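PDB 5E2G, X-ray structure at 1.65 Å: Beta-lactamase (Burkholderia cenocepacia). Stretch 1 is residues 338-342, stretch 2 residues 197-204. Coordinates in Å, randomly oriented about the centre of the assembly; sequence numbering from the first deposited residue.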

# COMPACT_ATOMS: atom_id res chain seq x y z
N ALA A 338 -1.98 -0.03 -13.32
CA ALA A 338 -2.61 -0.58 -14.50
C ALA A 338 -4.10 -0.72 -14.24
O ALA A 338 -4.51 -1.14 -13.16
CB ALA A 338 -2.02 -1.94 -14.87
N ASN A 339 -4.91 -0.35 -15.23
CA ASN A 339 -6.36 -0.53 -15.10
C ASN A 339 -6.81 -1.87 -15.66
O ASN A 339 -7.83 -1.98 -16.34
CB ASN A 339 -7.12 0.63 -15.75
CG ASN A 339 -6.91 0.71 -17.24
OD1 ASN A 339 -5.97 0.13 -17.77
ND2 ASN A 339 -7.80 1.43 -17.92
N GLY A 340 -6.04 -2.92 -15.36
CA GLY A 340 -6.42 -4.28 -15.68
C GLY A 340 -5.70 -5.20 -14.72
O GLY A 340 -4.95 -4.76 -13.85
N ASN A 341 -5.94 -6.50 -14.89
CA ASN A 341 -5.42 -7.52 -13.99
C ASN A 341 -4.06 -7.99 -14.49
O ASN A 341 -3.97 -8.58 -15.58
CB ASN A 341 -6.40 -8.68 -13.87
CG ASN A 341 -7.55 -8.39 -12.91
OD1 ASN A 341 -7.72 -9.09 -11.91
ND2 ASN A 341 -8.33 -7.36 -13.20
N VAL A 342 -3.02 -7.73 -13.72
CA VAL A 342 -1.66 -8.14 -14.04
C VAL A 342 -1.19 -9.08 -12.93
O VAL A 342 -1.28 -8.72 -11.75
CB VAL A 342 -0.69 -6.95 -14.16
CG1 VAL A 342 0.71 -7.44 -14.50
CG2 VAL A 342 -1.18 -5.96 -15.19
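Stretch 2 197-204: YAQGYTKD

Stretch 2 (197-204) runs alongside stretch 1 (338-342) in nearly the same direction: the line from CA of Ala198 to CA of Lys203 lies 14° from that joining CA of Asn339 and CA of Asn341. The two segments belong to one chain, and the touching residues are at least 138 positions apart in sequence. Stretch 2 is extended, with strand geometry at Gly200 and Tyr201 and loop or turn around them; at Lys203 and Asp204 the backbone turns, with phi/psi of -63/-24 and -76/-29. In stretch 1, Asn339 (-92/43) interrupts the extended course, and Gly340 (-155/-180) is almost fully stretched.

In register, the CA atoms of Asn339 and Gly200 are 4.7 Å apart, those of Gly340 and Tyr201 5.0 Å, and those of Asn341 and Lys203 5.7 Å, so the backbones separate somewhat toward the C-terminal end. The contact is small, burying 307 Å² summed over both sides.

Two hydrogen bonds run from side chain to backbone: both asparagines of stretch 1 direct their CA-to-CB bonds toward stretch 2 and offer amide nitrogens to its carbonyls. Asn339, chi1 p, donates from ND2 to Gln199 O at 3.0 Å; Asn341, chi1 m, donates from ND2 to Tyr201 O, also at 3.0 Å. Both bonds are weak, their N-H...O angles being 130° and 124°, and both ND2 atoms also bond elsewhere in the structure.

A third hydrogen bond joins two side chains. The CA-to-CB bond of Lys203 points sideways, but its long chain brings the ammonium group back to stretch 1, where NZ donates to Asn341 OD1 at 2.7 Å. Asn341 thus uses both ends of its amide, ND2 as donor and OD1 as acceptor.

Between the main chains, Asn339 O lies 3.4 Å from Tyr201 N and 3.9 Å from Gly200 CA, while Gly340 CA approaches Tyr201 O to 3.7 Å. The Tyr201 side chain leaves sideways (chi1 m); its ring has Asn339 O at the edge, near the ring plane, and its CE1 is 4.0 Å from Asn339 ND2. Ala198 points toward stretch 1, its CB 4.5 Å from Asn339 ND2, whereas the CA-to-CB bond of Thr202 points away.

Between the two backbones, water 1 accepts from Asn341 N, 2.9 Å from its oxygen, and lies 3.0 Å from Thr202 O, to which it can donate, and so can link the segments where their CA atoms have drawn apart.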

# COMPACT_ATOMS: atom_id res chain seq x y z
N TYR A 197 -10.94 9.69 -13.50
CA TYR A 197 -10.95 8.37 -12.87
C TYR A 197 -10.98 7.30 -13.95
O TYR A 197 -11.98 7.15 -14.65
CB TYR A 197 -12.15 8.28 -11.94
CG TYR A 197 -12.19 7.15 -10.93
CD1 TYR A 197 -11.43 6.00 -11.09
CD2 TYR A 197 -13.02 7.23 -9.82
CE1 TYR A 197 -11.50 4.96 -10.17
CE2 TYR A 197 -13.09 6.20 -8.90
CZ TYR A 197 -12.33 5.07 -9.08
OH TYR A 197 -12.40 4.05 -8.16
N ALA A 198 -9.88 6.56 -14.09
CA ALA A 198 -9.81 5.52 -15.11
C ALA A 198 -10.84 4.43 -14.84
O ALA A 198 -11.36 4.29 -13.73
CB ALA A 198 -8.41 4.92 -15.16
N GLN A 199 -11.15 3.66 -15.87
CA GLN A 199 -12.04 2.52 -15.74
C GLN A 199 -11.22 1.25 -15.54
O GLN A 199 -10.27 0.99 -16.29
CB GLN A 199 -12.94 2.37 -16.97
CG GLN A 199 -13.79 1.10 -16.98
CD GLN A 199 -15.01 1.17 -16.07
OE1 GLN A 199 -15.17 0.36 -15.16
NE2 GLN A 199 -15.89 2.14 -16.33
N GLY A 200 -11.56 0.49 -14.51
CA GLY A 200 -10.95 -0.80 -14.32
C GLY A 200 -11.59 -1.87 -15.17
O GLY A 200 -12.70 -1.71 -15.68
N TYR A 201 -10.88 -2.98 -15.35
CA TYR A 201 -11.37 -4.07 -16.17
C TYR A 201 -10.99 -5.39 -15.53
O TYR A 201 -9.82 -5.62 -15.20
CB TYR A 201 -10.81 -3.97 -17.59
CG TYR A 201 -11.35 -2.75 -18.29
CD1 TYR A 201 -10.62 -1.57 -18.36
CD2 TYR A 201 -12.62 -2.76 -18.86
CE1 TYR A 201 -11.14 -0.44 -18.98
CE2 TYR A 201 -13.14 -1.65 -19.48
CZ TYR A 201 -12.40 -0.49 -19.54
OH TYR A 201 -12.93 0.62 -20.16
N THR A 202 -11.98 -6.25 -15.35
CA THR A 202 -11.75 -7.55 -14.76
C THR A 202 -10.90 -8.40 -15.70
O THR A 202 -10.56 -7.99 -16.81
CB THR A 202 -13.08 -8.23 -14.46
OG1 THR A 202 -13.81 -8.41 -15.68
CG2 THR A 202 -13.91 -7.36 -13.55
N LYS A 203 -10.55 -9.60 -15.24
CA LYS A 203 -9.76 -10.51 -16.07
C LYS A 203 -10.51 -10.91 -17.34
O LYS A 203 -9.88 -11.28 -18.33
CB LYS A 203 -9.38 -11.76 -15.28
CG LYS A 203 -8.70 -11.49 -13.95
CD LYS A 203 -8.42 -12.79 -13.22
CE LYS A 203 -7.42 -12.61 -12.09
NZ LYS A 203 -7.91 -11.67 -11.04
N ASP A 204 -11.84 -10.85 -17.32
CA ASP A 204 -12.62 -11.11 -18.52
C ASP A 204 -12.57 -9.95 -19.50
O ASP A 204 -12.70 -10.16 -20.72
CB ASP A 204 -14.08 -11.38 -18.17
CG ASP A 204 -14.27 -12.66 -17.40
OD1 ASP A 204 -13.27 -13.17 -16.84
OD2 ASP A 204 -15.42 -13.14 -17.33
O HOH W 1 -7.57 -7.56 -17.01